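PDB 3CNV: putative GntR-family transcriptional regulator, which probably controls transcription in response to a small-molecule effector, which its UTRA-type ligand-binding domain is expected to recognise. Local coordinates for residues V48-Q53 / R74-E79; G90-E95 / E144-L149; L29-E34 / L39-G44; L6-D11 / P60-D65; V110-E115 / L120-G125. All coordinates share one frame; numbering follows the deposited sequence.

Overall arrangement
The five contacts share one six-stranded antiparallel sheet, ordered 20-30, 46-56, 59-69, 141-150, 127-137, 102-111. Along the chain, contact 3 nests inside the loop closed by contact 4, and contact 5 inside that of contact 2. Contacts 1 and 4 interleave. Contacts 1 and 2, centres about 10 Å apart, bring residues 74-79 and helix 88-96 onto the sheet. Contacts 3 and 5 are strand-helix-loop connections at the surface, centres about 28 Å apart. Contact 4 packs strand 8-10 on the sheet. Salt bridges from Arg51 and Arg52 to Asp65 and Asp64 tie contact 1 to contact 4. A citrate, probably from the crystallisation liquor, bonds to Arg52 and Arg146 and may mark an effector pocket.

Contact 1 of 5, residues V48-Q53 / R74-E79; sequences VTIRRQ and RGLTLE
Leu76 places one methyl, CD2, against two side chains of strand 46-56. CD2 lies 3.9 Å from Ile50 CD1, and the two side chains reach toward each other tip to tip. The same CD2 is 4.1 Å from Val48 CG1, where the two side chains cross at a slant. The whole contact is apolar and buried. Val48 and Ile50 are two apart on the strand, so both look out from the same face of the sheet, while Thr49 between them points away. Torsions set the touching branches. Val48 holds CG1 anti to its backbone N (chi1 -180°). Ile50 sends its longer branch out nearly extended (chi2 167°), which carries CD1 to the leucine.

In the fold, residues 74-79 come after strand 59-69 and lead into helix 78-83, on one face of the large antiparallel sheet of the UTRA domain. Leu76 lies two residues before the first helical residue, Leu78. Thr77 is the N-cap, and Thr77 OG1 accepts from the backbone N of Leu80.

Further out, Leu81 of that helix touches both Ile50 and Leu76. Leu91 and Phe96 of helix 88-96 and Leu68 of strand 59-69 also pack on Leu76. The backbone of Leu76 is held as well, since Leu76 O accepts a hydrogen bond from Arg28 NH1 on strand 20-30.

Contact 2 of 5, residues G90-E95 / E144-L149; sequences GLFESE and EVRRGL
Phe92 turns the edge of its ring to the carboxylate of Glu144, with CE2 4.0 Å from Glu144 OE2. The oxygen lies near the ring plane. Ring and carboxylate planes stand 89° apart. This joins helix 88-96 to strand 141-150 in the interior of the UTRA domain, where the helix lies over one face of the antiparallel sheet. Phe92 CG is anti to its own carbonyl carbon, and the ring reaches from the helix toward the strand. An aromatic edge carries slight positive charge, so the approach of an anionic oxygen is probably mildly attractive.

Glu144 and Arg146 are two apart on the strand and form a salt bridge beside the ring. Arg146 NH2 comes within 4.3 Å of Phe92 CE2, at an oblique angle to the ring. The other oxygen, Glu144 OE1, is hydrogen-bonded to Tyr89 OH and Ser135 OG. Both oxygens of this buried carboxylate therefore have partners. Phe73 meets the Phe92 ring edge-to-face, and Leu68 touches it too.

Arg146 NH1 is hydrogen-bonded to a bound citrate, probably from the crystallisation liquor. Its grip on Glu144 may keep the guanidinium turned toward that anion. The grip is side-on, with two nitrogens on one oxygen, and both bonds are bent. Arg146 NE reaches Glu144 OE2 at 2.8 Å and 141°, from above the carboxylate plane. Arg146 NH2 reaches Glu144 OE2 at 2.7 Å and 143°, on the syn lone pair.

Contact 3 of 5, residues L29-E34 / L39-G44; sequences LRAPAE and LELRAG
The guanidinium of Arg30 lies with one face over the backbone of Gly44. Gly44 CA sits over the centre of the group, 3.5 Å from Arg30 CZ. Arg30 NH2 is also 4.5 Å from Ala43 C, in an oblique approach. CG anti to the backbone N (chi1 180°) and the extended chain beyond it carry the guanidinium across Gly44. Arg30 CG is 4.0 Å from Gly44 CA.

A water links the two segments. It donates to Gly44 O and accepts a weak bond from Arg30 NH1.

Nearby, Ala31 CB meets Leu41 CD1 at 4.4 Å. Val47 of strand 46-56 touches both of these side chains.

Residues 29-34 run into the short helix 33-38, and residues 39-44 follow it. The helix connects strand 20-30 to strand 46-56. Pro32 stands at its N-cap. Glu40 ends it with positive phi in a Schellman motif. The backbone bond between Ala31 and Glu45 continues the pairing of the strands.

Gly44 has no side chain, which lets the flat cation lie close to its CA. The contact is thus van der Waals contact of a guanidinium face with a backbone carbon, and the polar link between the segments runs through the water.

Contact 4 of 5, residues L6-D11 / P60-D65; sequences LRLAPD and PTVIDD
Leu8 points its CD1 methyl at strand 59-69 and meets two neighbouring residues there. The contact lays the short strand 8-10 over the main sheet of the UTRA fold. Thr61 and Val62 can both face Leu8 because they form a classic beta bulge opposite Leu54 of strand 46-56. In a regular strand, consecutive side chains would point to opposite faces. Here both point toward Leu8.

Toward Val62 the approach is tip to tip, with Leu8 CD1 3.9 Å from Val62 CG2. With CG1 anti to the backbone N (chi1 -172°), Val62 is left with CG2 as the branch that meets Leu8. Toward Thr61 the two side chains run at a slant. Leu8 CD1 is only 3.2 Å from Thr61 CG2, tighter than usual for two carbons, so the exact position of this methyl is doubtful.

Strand 8-10 pairs antiparallel with strand 155-161, in a separate two-stranded sheet. Tyr155 of that partner strand touches Leu8. Tyr150 of strand 141-150 packs on both Leu8 and Val62 and widens the apolar patch. Close by, Ala9 and Pro10 pack on Tyr138 of the second subunit, so strand 8-10 also takes part in the assembly.

Thr61 turns its methyl, not its hydroxyl, to Leu8. CG2 is anti to the backbone N, and OG1 is hydrogen-bonded to Met59 O.

Contact 5 of 5, residues V110-E115 / L120-G125; sequences VAASPE and LGVEPG
Ala112 meets the loop 120-125 with its methyl and its carbonyl. Its CB is 4.0 Å from Val122 CG2 and equally far from Glu123 O. Val122 has chi1 -57°, which places CG2 between the backbone N and the carbonyl carbon and brings that methyl to Ala112.

One hydrogen bond joins the segments. Gly125 N donates to Ala112 O at 2.7 Å, nearly straight at 164°. Pro124 CA also lies 3.4 Å from Ala112 O. The ring of Pro124 has its CG 4.3 Å from Pro114 CA. Beside the bond, Ala111 CB rests 3.7 Å from Gly125 O.

The segments come before and after the short helix that begins at residue 117, on the way from strand 102-111 to strand 127-137. Ala112 also bonds through its backbone to Arg126, next to Gly125. Ala117 of the helix touches Ala112, Val122 and Pro124. Ser113 OG is hydrogen-bonded to Ile116 N at the approach to the helix.

Gly125 has positive phi, a conformation in which a side chain would strike the carbonyl of Pro124. Between these two segments the polar link is one backbone bond, Gly125 N to Ala112 O, with small apolar groups packed around it.

Contact 1 of 5, residues V48-Q53 / R74-E79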
# COMPACT_ATOMS: atom_id res chain seq x y z
N VAL C 48 27.06 -8.23 -6.56
CA VAL C 48 27.67 -6.92 -6.36
C VAL C 48 27.07 -6.38 -5.09
O VAL C 48 25.84 -6.46 -4.86
CB VAL C 48 27.32 -5.93 -7.47
CG1 VAL C 48 28.01 -4.51 -7.20
CG2 VAL C 48 27.68 -6.50 -8.78
N THR C 49 27.92 -5.83 -4.25
CA THR C 49 27.43 -5.14 -3.09
C THR C 49 27.92 -3.71 -3.04
O THR C 49 29.06 -3.39 -3.33
CB THR C 49 27.78 -5.90 -1.76
OG1 THR C 49 26.90 -5.43 -0.70
CG2 THR C 49 29.29 -5.72 -1.39
N ILE C 50 26.98 -2.85 -2.67
CA ILE C 50 27.23 -1.45 -2.48
C ILE C 50 26.79 -1.03 -1.08
O ILE C 50 25.74 -1.46 -0.57
CB ILE C 50 26.37 -0.64 -3.51
CG1 ILE C 50 26.63 -1.14 -4.96
CG2 ILE C 50 26.54 0.88 -3.31
CD1 ILE C 50 25.60 -0.60 -5.97
N ARG C 51 27.63 -0.25 -0.45
CA ARG C 51 27.23 0.57 0.69
C ARG C 51 27.15 2.04 0.32
O ARG C 51 28.07 2.60 -0.31
CB ARG C 51 28.19 0.37 1.86
CG ARG C 51 27.71 1.18 3.06
CD ARG C 51 28.46 0.92 4.28
NE ARG C 51 28.04 -0.34 4.86
CZ ARG C 51 28.45 -0.73 6.05
NH1 ARG C 51 29.29 0.06 6.75
NH2 ARG C 51 28.01 -1.89 6.53
N ARG C 52 26.05 2.67 0.68
CA ARG C 52 25.97 4.13 0.47
C ARG C 52 25.36 4.89 1.62
O ARG C 52 24.61 4.34 2.41
CB ARG C 52 25.25 4.47 -0.84
CG ARG C 52 23.92 4.11 -0.92
CD ARG C 52 23.01 5.23 -0.43
NE ARG C 52 21.69 4.79 -0.73
CZ ARG C 52 21.06 4.98 -1.88
NH1 ARG C 52 21.61 5.73 -2.82
NH2 ARG C 52 19.85 4.47 -2.05
N GLN C 53 25.68 6.17 1.66
CA GLN C 53 25.10 7.07 2.65
C GLN C 53 24.16 8.06 1.94
O GLN C 53 24.54 8.76 1.00
CB GLN C 53 26.27 7.80 3.38
CG GLN C 53 25.93 8.81 4.52
CD GLN C 53 27.10 9.69 4.85
OE1 GLN C 53 27.45 10.56 4.09
NE2 GLN C 53 27.69 9.49 6.01
N ARG C 74 26.72 -6.96 -14.19
CA ARG C 74 28.15 -7.06 -14.54
C ARG C 74 28.74 -5.71 -14.91
O ARG C 74 29.87 -5.41 -14.55
CB ARG C 74 28.41 -8.13 -15.61
CG ARG C 74 28.53 -9.48 -14.91
CD ARG C 74 28.95 -10.59 -15.85
NE ARG C 74 27.78 -11.15 -16.51
CZ ARG C 74 27.30 -10.75 -17.69
NH1 ARG C 74 27.90 -9.76 -18.37
NH2 ARG C 74 26.21 -11.33 -18.18
N GLY C 75 27.96 -4.86 -15.54
CA GLY C 75 28.49 -3.56 -15.99
C GLY C 75 28.69 -2.54 -14.87
O GLY C 75 29.22 -1.43 -15.08
N LEU C 76 28.28 -2.92 -13.67
CA LEU C 76 28.19 -1.98 -12.56
C LEU C 76 29.58 -1.76 -12.00
O LEU C 76 30.21 -2.72 -11.57
CB LEU C 76 27.20 -2.45 -11.48
CG LEU C 76 26.68 -1.50 -10.38
CD1 LEU C 76 26.18 -0.17 -10.98
CD2 LEU C 76 25.58 -2.15 -9.58
N THR C 77 30.06 -0.52 -12.04
CA THR C 77 31.37 -0.16 -11.47
C THR C 77 31.28 1.02 -10.53
O THR C 77 30.28 1.71 -10.48
CB THR C 77 32.40 0.15 -12.53
OG1 THR C 77 31.98 1.25 -13.37
CG2 THR C 77 32.67 -1.09 -13.40
N LEU C 78 32.37 1.26 -9.81
CA LEU C 78 32.41 2.40 -8.85
C LEU C 78 32.39 3.68 -9.66
O LEU C 78 31.70 4.64 -9.33
CB LEU C 78 33.64 2.34 -7.96
CG LEU C 78 33.75 3.41 -6.89
CD1 LEU C 78 32.64 3.30 -5.83
CD2 LEU C 78 35.15 3.32 -6.26
N GLU C 79 33.10 3.62 -10.78
CA GLU C 79 33.23 4.79 -11.64
C GLU C 79 31.85 5.18 -12.14
O GLU C 79 31.51 6.36 -12.22
CB GLU C 79 34.21 4.54 -12.81
CG GLU C 79 34.20 5.65 -13.88
CD GLU C 79 32.97 5.59 -14.87
OE1 GLU C 79 32.44 4.46 -15.16
OE2 GLU C 79 32.53 6.69 -15.36

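Contact 2 of 5, residues G90-E95 / E144-L149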
# COMPACT_ATOMS: atom_id res chain seq x y z
N GLY C 90 16.97 4.55 -10.51
CA GLY C 90 16.91 5.13 -11.88
C GLY C 90 18.06 4.61 -12.72
O GLY C 90 17.89 4.32 -13.91
N LEU C 91 19.24 4.47 -12.12
CA LEU C 91 20.41 3.89 -12.79
C LEU C 91 20.12 2.43 -13.20
O LEU C 91 20.44 2.00 -14.29
CB LEU C 91 21.66 3.91 -11.90
CG LEU C 91 22.91 3.23 -12.47
CD1 LEU C 91 23.47 4.11 -13.69
CD2 LEU C 91 24.04 2.96 -11.42
N PHE C 92 19.52 1.67 -12.30
CA PHE C 92 19.26 0.26 -12.57
C PHE C 92 18.31 0.16 -13.77
O PHE C 92 18.45 -0.70 -14.61
CB PHE C 92 18.68 -0.50 -11.38
CG PHE C 92 19.52 -0.48 -10.13
CD1 PHE C 92 20.89 -0.22 -10.19
CD2 PHE C 92 18.95 -0.79 -8.89
CE1 PHE C 92 21.66 -0.22 -9.04
CE2 PHE C 92 19.71 -0.81 -7.73
CZ PHE C 92 21.08 -0.54 -7.81
N GLU C 93 17.37 1.09 -13.84
CA GLU C 93 16.40 1.14 -14.94
C GLU C 93 17.07 1.49 -16.25
O GLU C 93 16.99 0.74 -17.24
CB GLU C 93 15.26 2.18 -14.69
CG GLU C 93 14.08 1.65 -13.97
CD GLU C 93 12.95 2.68 -13.61
OE1 GLU C 93 13.04 3.88 -14.01
OE2 GLU C 93 11.98 2.25 -12.89
N SER C 94 17.72 2.63 -16.25
CA SER C 94 18.30 3.16 -17.49
C SER C 94 19.52 2.43 -18.03
O SER C 94 19.65 2.28 -19.25
CB SER C 94 18.71 4.63 -17.33
OG SER C 94 17.52 5.27 -16.95
N GLU C 95 20.42 2.00 -17.14
CA GLU C 95 21.67 1.37 -17.63
C GLU C 95 21.54 -0.13 -17.69
O GLU C 95 22.21 -0.78 -18.47
CB GLU C 95 22.90 1.76 -16.78
CG GLU C 95 23.10 3.24 -16.68
CD GLU C 95 23.05 3.91 -18.06
OE1 GLU C 95 23.79 3.40 -18.99
OE2 GLU C 95 22.24 4.89 -18.19
N GLU C 144 17.08 -7.28 -6.04
CA GLU C 144 17.82 -6.49 -5.04
C GLU C 144 17.40 -6.82 -3.66
O GLU C 144 16.20 -6.99 -3.37
CB GLU C 144 17.58 -4.97 -5.20
CG GLU C 144 18.42 -4.12 -4.24
CD GLU C 144 17.87 -2.70 -4.03
OE1 GLU C 144 16.62 -2.57 -3.88
OE2 GLU C 144 18.71 -1.76 -4.01
N VAL C 145 18.44 -6.87 -2.83
CA VAL C 145 18.33 -6.90 -1.38
C VAL C 145 18.94 -5.65 -0.86
O VAL C 145 20.05 -5.30 -1.20
CB VAL C 145 19.03 -8.12 -0.71
CG1 VAL C 145 18.96 -7.98 0.87
CG2 VAL C 145 18.37 -9.45 -1.12
N ARG C 146 18.19 -4.92 -0.06
CA ARG C 146 18.75 -3.72 0.54
C ARG C 146 18.39 -3.66 2.03
O ARG C 146 17.21 -3.85 2.39
CB ARG C 146 18.20 -2.47 -0.21
CG ARG C 146 18.75 -1.14 0.30
CD ARG C 146 18.17 0.10 -0.42
NE ARG C 146 18.38 0.09 -1.87
CZ ARG C 146 18.20 1.11 -2.68
NH1 ARG C 146 17.69 2.26 -2.24
NH2 ARG C 146 18.47 0.96 -3.98
N ARG C 147 19.41 -3.44 2.88
CA ARG C 147 19.23 -3.15 4.24
C ARG C 147 19.61 -1.73 4.55
O ARG C 147 20.77 -1.29 4.36
CB ARG C 147 20.05 -4.04 5.14
CG ARG C 147 19.82 -3.59 6.60
CD ARG C 147 20.69 -4.35 7.62
NE ARG C 147 21.95 -4.82 7.06
CZ ARG C 147 23.09 -4.11 7.01
NH1 ARG C 147 23.15 -2.87 7.46
NH2 ARG C 147 24.19 -4.67 6.50
N GLY C 148 18.60 -0.99 5.00
CA GLY C 148 18.78 0.38 5.34
C GLY C 148 18.75 0.60 6.85
O GLY C 148 18.00 -0.01 7.59
N LEU C 149 19.57 1.51 7.28
CA LEU C 149 19.56 1.93 8.66
C LEU C 149 19.38 3.42 8.64
O LEU C 149 20.23 4.14 8.11
CB LEU C 149 20.84 1.50 9.42
CG LEU C 149 21.04 0.01 9.76
CD1 LEU C 149 22.56 -0.17 9.98
CD2 LEU C 149 20.20 -0.45 11.02

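Contact 3 of 5, residues L29-E34 / L39-G44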
# COMPACT_ATOMS: atom_id res chain seq x y z
N LEU C 29 31.30 -10.08 -4.49
CA LEU C 29 31.58 -11.19 -3.62
C LEU C 29 30.64 -12.37 -3.77
O LEU C 29 29.62 -12.31 -4.45
CB LEU C 29 31.61 -10.76 -2.17
CG LEU C 29 30.52 -9.82 -1.68
CD1 LEU C 29 29.27 -10.53 -1.17
CD2 LEU C 29 31.18 -8.92 -0.56
N ARG C 30 31.03 -13.46 -3.13
CA ARG C 30 30.18 -14.68 -3.09
C ARG C 30 29.00 -14.34 -2.20
O ARG C 30 29.18 -13.86 -1.09
CB ARG C 30 30.96 -15.86 -2.52
CG ARG C 30 30.17 -17.18 -2.43
CD ARG C 30 31.02 -18.29 -1.87
NE ARG C 30 30.27 -19.53 -1.68
CZ ARG C 30 30.47 -20.64 -2.36
NH1 ARG C 30 31.44 -20.71 -3.26
NH2 ARG C 30 29.74 -21.73 -2.10
N ALA C 31 27.79 -14.57 -2.70
CA ALA C 31 26.58 -14.33 -1.92
C ALA C 31 26.66 -15.07 -0.56
O ALA C 31 26.79 -16.29 -0.58
CB ALA C 31 25.29 -14.78 -2.74
N PRO C 32 26.50 -14.36 0.60
CA PRO C 32 26.16 -15.07 1.82
C PRO C 32 24.88 -15.85 1.55
O PRO C 32 24.09 -15.46 0.69
CB PRO C 32 25.92 -13.94 2.84
CG PRO C 32 26.69 -12.77 2.31
CD PRO C 32 26.54 -12.90 0.81
N ALA C 33 24.67 -16.94 2.26
CA ALA C 33 23.60 -17.88 1.93
C ALA C 33 22.21 -17.25 2.05
O ALA C 33 21.31 -17.55 1.29
CB ALA C 33 23.71 -19.14 2.85
N GLU C 34 22.07 -16.35 3.00
CA GLU C 34 20.80 -15.61 3.24
C GLU C 34 20.45 -14.71 2.06
O GLU C 34 19.30 -14.62 1.62
CB GLU C 34 20.91 -14.75 4.52
CG GLU C 34 22.06 -13.69 4.45
CD GLU C 34 22.98 -13.71 5.70
OE1 GLU C 34 22.71 -14.52 6.63
OE2 GLU C 34 23.96 -12.90 5.75
N LEU C 39 17.53 -13.75 -3.19
CA LEU C 39 17.71 -13.41 -4.63
C LEU C 39 17.47 -14.62 -5.53
O LEU C 39 17.50 -14.53 -6.76
CB LEU C 39 19.09 -12.75 -4.85
CG LEU C 39 19.30 -11.31 -4.36
CD1 LEU C 39 20.82 -10.75 -4.51
CD2 LEU C 39 18.29 -10.29 -4.98
N GLU C 40 17.12 -15.72 -4.90
CA GLU C 40 16.86 -16.99 -5.58
C GLU C 40 18.03 -17.34 -6.48
O GLU C 40 17.88 -17.68 -7.65
CB GLU C 40 15.52 -16.94 -6.35
CG GLU C 40 14.32 -16.76 -5.36
CD GLU C 40 12.99 -16.40 -6.01
OE1 GLU C 40 12.81 -16.66 -7.21
OE2 GLU C 40 12.13 -15.81 -5.31
N LEU C 41 19.24 -17.23 -5.92
CA LEU C 41 20.46 -17.62 -6.61
C LEU C 41 20.93 -19.03 -6.23
O LEU C 41 20.58 -19.56 -5.19
CB LEU C 41 21.60 -16.65 -6.34
CG LEU C 41 21.25 -15.16 -6.43
CD1 LEU C 41 22.48 -14.29 -6.15
CD2 LEU C 41 20.74 -14.92 -7.76
N ARG C 42 21.77 -19.59 -7.09
CA ARG C 42 22.49 -20.82 -6.78
C ARG C 42 23.53 -20.48 -5.77
O ARG C 42 24.04 -19.42 -5.75
CB ARG C 42 23.18 -21.47 -8.01
CG ARG C 42 22.24 -21.77 -9.17
CD ARG C 42 22.97 -22.22 -10.46
NE ARG C 42 22.48 -21.45 -11.62
CZ ARG C 42 22.98 -20.26 -11.98
NH1 ARG C 42 24.00 -19.76 -11.34
NH2 ARG C 42 22.49 -19.59 -13.02
N ALA C 43 23.86 -21.47 -4.95
CA ALA C 43 24.94 -21.32 -4.00
C ALA C 43 26.20 -20.98 -4.76
O ALA C 43 26.56 -21.60 -5.76
CB ALA C 43 25.14 -22.64 -3.15
N GLY C 44 26.86 -19.96 -4.29
CA GLY C 44 28.17 -19.67 -4.78
C GLY C 44 28.10 -18.59 -5.80
O GLY C 44 29.10 -18.18 -6.31
O HOH W 1 31.88 -18.34 -5.26

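Contact 4 of 5, residues L6-D11 / P60-D65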
# COMPACT_ATOMS: atom_id res chain seq x y z
N LEU C 6 11.73 4.97 -1.34
CA LEU C 6 12.14 5.69 -0.11
C LEU C 6 10.96 6.36 0.54
O LEU C 6 10.32 7.16 -0.11
CB LEU C 6 13.25 6.73 -0.48
CG LEU C 6 13.87 7.45 0.74
CD1 LEU C 6 14.65 6.46 1.56
CD2 LEU C 6 14.77 8.60 0.32
N ARG C 7 10.74 6.11 1.85
CA ARG C 7 9.55 6.63 2.54
C ARG C 7 9.93 7.66 3.61
O ARG C 7 9.13 8.13 4.39
CB ARG C 7 8.77 5.47 3.21
CG ARG C 7 8.10 4.55 2.27
CD ARG C 7 7.14 5.32 1.35
NE ARG C 7 6.51 4.30 0.61
CZ ARG C 7 5.69 3.39 1.15
NH1 ARG C 7 5.42 3.40 2.47
NH2 ARG C 7 5.20 2.44 0.37
N LEU C 8 11.18 8.09 3.55
CA LEU C 8 11.65 9.16 4.44
C LEU C 8 10.94 10.49 4.17
O LEU C 8 10.76 10.93 3.04
CB LEU C 8 13.16 9.32 4.38
CG LEU C 8 13.96 8.62 5.48
CD1 LEU C 8 15.21 9.39 5.62
CD2 LEU C 8 13.30 8.57 6.87
N ALA C 9 10.45 11.07 5.25
CA ALA C 9 9.75 12.34 5.18
C ALA C 9 10.15 13.19 6.36
O ALA C 9 10.39 12.66 7.46
CB ALA C 9 8.25 12.12 5.19
N PRO C 10 10.23 14.52 6.16
CA PRO C 10 10.65 15.28 7.29
C PRO C 10 9.58 15.47 8.33
O PRO C 10 8.39 15.49 8.03
CB PRO C 10 11.04 16.68 6.69
CG PRO C 10 10.28 16.80 5.46
CD PRO C 10 10.16 15.35 4.93
N ASP C 11 10.06 15.65 9.56
CA ASP C 11 9.19 15.91 10.70
C ASP C 11 8.63 17.33 10.63
O ASP C 11 7.44 17.56 10.90
CB ASP C 11 9.92 15.70 12.03
CG ASP C 11 10.10 14.24 12.35
OD1 ASP C 11 9.53 13.36 11.63
OD2 ASP C 11 10.89 13.97 13.28
N PRO C 60 23.86 13.16 7.64
CA PRO C 60 23.65 11.75 7.27
C PRO C 60 22.44 11.21 7.94
O PRO C 60 22.23 11.40 9.14
CB PRO C 60 24.88 11.01 7.81
CG PRO C 60 25.82 12.00 8.25
CD PRO C 60 25.11 13.38 8.37
N THR C 61 21.68 10.46 7.18
CA THR C 61 20.37 10.01 7.61
C THR C 61 20.15 8.51 7.39
O THR C 61 19.51 7.85 8.22
CB THR C 61 19.31 10.89 6.85
OG1 THR C 61 19.46 12.24 7.34
CG2 THR C 61 17.87 10.46 7.08
N VAL C 62 20.75 7.98 6.33
CA VAL C 62 20.64 6.55 5.96
C VAL C 62 21.99 5.95 5.59
O VAL C 62 22.77 6.54 4.86
CB VAL C 62 19.58 6.35 4.77
CG1 VAL C 62 19.30 4.90 4.50
CG2 VAL C 62 18.27 7.08 5.06
N ILE C 63 22.21 4.73 6.08
CA ILE C 63 23.25 3.87 5.55
C ILE C 63 22.56 2.64 4.95
O ILE C 63 21.81 1.90 5.62
CB ILE C 63 24.36 3.44 6.58
CG1 ILE C 63 24.99 4.63 7.25
CG2 ILE C 63 25.43 2.50 5.91
CD1 ILE C 63 25.97 5.46 6.38
N ASP C 64 22.72 2.52 3.63
CA ASP C 64 22.14 1.41 2.85
C ASP C 64 23.24 0.45 2.44
O ASP C 64 24.30 0.86 1.95
CB ASP C 64 21.50 1.88 1.56
CG ASP C 64 20.14 2.50 1.71
OD1 ASP C 64 19.36 2.02 2.58
OD2 ASP C 64 19.83 3.44 0.87
N ASP C 65 23.00 -0.83 2.64
CA ASP C 65 23.80 -1.92 2.07
C ASP C 65 22.89 -2.59 1.05
O ASP C 65 21.79 -2.97 1.39
CB ASP C 65 24.28 -2.97 3.08
CG ASP C 65 25.43 -2.50 3.94
OD1 ASP C 65 26.28 -1.77 3.42
OD2 ASP C 65 25.51 -2.88 5.13

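Contact 5 of 5, residues V110-E115 / L120-G125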
# COMPACT_ATOMS: atom_id res chain seq x y z
N VAL C 110 16.55 -1.03 15.99
CA VAL C 110 17.78 -1.58 16.44
C VAL C 110 18.68 -0.51 17.07
O VAL C 110 18.43 0.67 16.94
CB VAL C 110 18.52 -2.28 15.24
CG1 VAL C 110 17.62 -3.39 14.59
CG2 VAL C 110 19.01 -1.30 14.22
N ALA C 111 19.68 -0.96 17.81
CA ALA C 111 20.80 -0.10 18.30
C ALA C 111 21.89 0.09 17.25
O ALA C 111 22.28 -0.82 16.56
CB ALA C 111 21.39 -0.69 19.63
N ALA C 112 22.32 1.33 17.09
CA ALA C 112 23.48 1.68 16.25
C ALA C 112 24.72 0.94 16.70
O ALA C 112 25.12 0.99 17.86
CB ALA C 112 23.71 3.20 16.22
N SER C 113 25.24 0.15 15.78
CA SER C 113 26.46 -0.64 16.00
C SER C 113 27.68 0.26 16.04
O SER C 113 27.67 1.43 15.59
CB SER C 113 26.66 -1.69 14.91
OG SER C 113 26.96 -1.04 13.67
N PRO C 114 28.75 -0.27 16.62
CA PRO C 114 30.02 0.43 16.60
C PRO C 114 30.44 0.84 15.19
O PRO C 114 31.00 1.90 15.01
CB PRO C 114 30.97 -0.60 17.23
CG PRO C 114 30.12 -1.43 18.08
CD PRO C 114 28.77 -1.45 17.51
N GLU C 115 30.10 0.04 14.17
CA GLU C 115 30.53 0.34 12.77
C GLU C 115 29.64 1.43 12.11
O GLU C 115 30.12 2.31 11.38
CB GLU C 115 30.53 -0.93 11.86
CG GLU C 115 30.56 -0.65 10.29
CD GLU C 115 30.39 -1.92 9.41
OE1 GLU C 115 29.27 -2.50 9.32
OE2 GLU C 115 31.39 -2.36 8.80
N LEU C 120 26.65 7.79 10.79
CA LEU C 120 25.39 8.55 10.97
C LEU C 120 25.53 9.70 11.94
O LEU C 120 24.60 10.48 12.17
CB LEU C 120 24.24 7.62 11.37
CG LEU C 120 23.75 6.70 10.24
CD1 LEU C 120 22.64 5.75 10.74
CD2 LEU C 120 23.20 7.49 8.98
N GLY C 121 26.72 9.81 12.47
CA GLY C 121 27.09 10.89 13.38
C GLY C 121 26.54 10.72 14.77
O GLY C 121 26.29 11.69 15.46
N VAL C 122 26.32 9.48 15.16
CA VAL C 122 25.72 9.18 16.46
C VAL C 122 26.55 8.27 17.33
O VAL C 122 27.51 7.69 16.90
CB VAL C 122 24.31 8.52 16.29
CG1 VAL C 122 23.39 9.41 15.46
CG2 VAL C 122 24.40 7.12 15.60
N GLU C 123 26.12 8.11 18.56
CA GLU C 123 26.82 7.25 19.51
C GLU C 123 26.38 5.81 19.35
O GLU C 123 25.23 5.54 19.06
CB GLU C 123 26.56 7.73 20.97
CG GLU C 123 25.15 7.37 21.47
CD GLU C 123 23.95 8.29 20.99
OE1 GLU C 123 24.08 9.18 20.04
OE2 GLU C 123 22.87 8.07 21.64
N PRO C 124 27.29 4.86 19.57
CA PRO C 124 26.75 3.49 19.50
C PRO C 124 25.63 3.26 20.51
O PRO C 124 25.64 3.78 21.64
CB PRO C 124 27.98 2.62 19.79
CG PRO C 124 29.16 3.49 19.54
CD PRO C 124 28.72 4.88 19.89
N GLY C 125 24.66 2.47 20.11
CA GLY C 125 23.50 2.23 20.97
C GLY C 125 22.29 3.07 20.60
O GLY C 125 21.17 2.74 20.96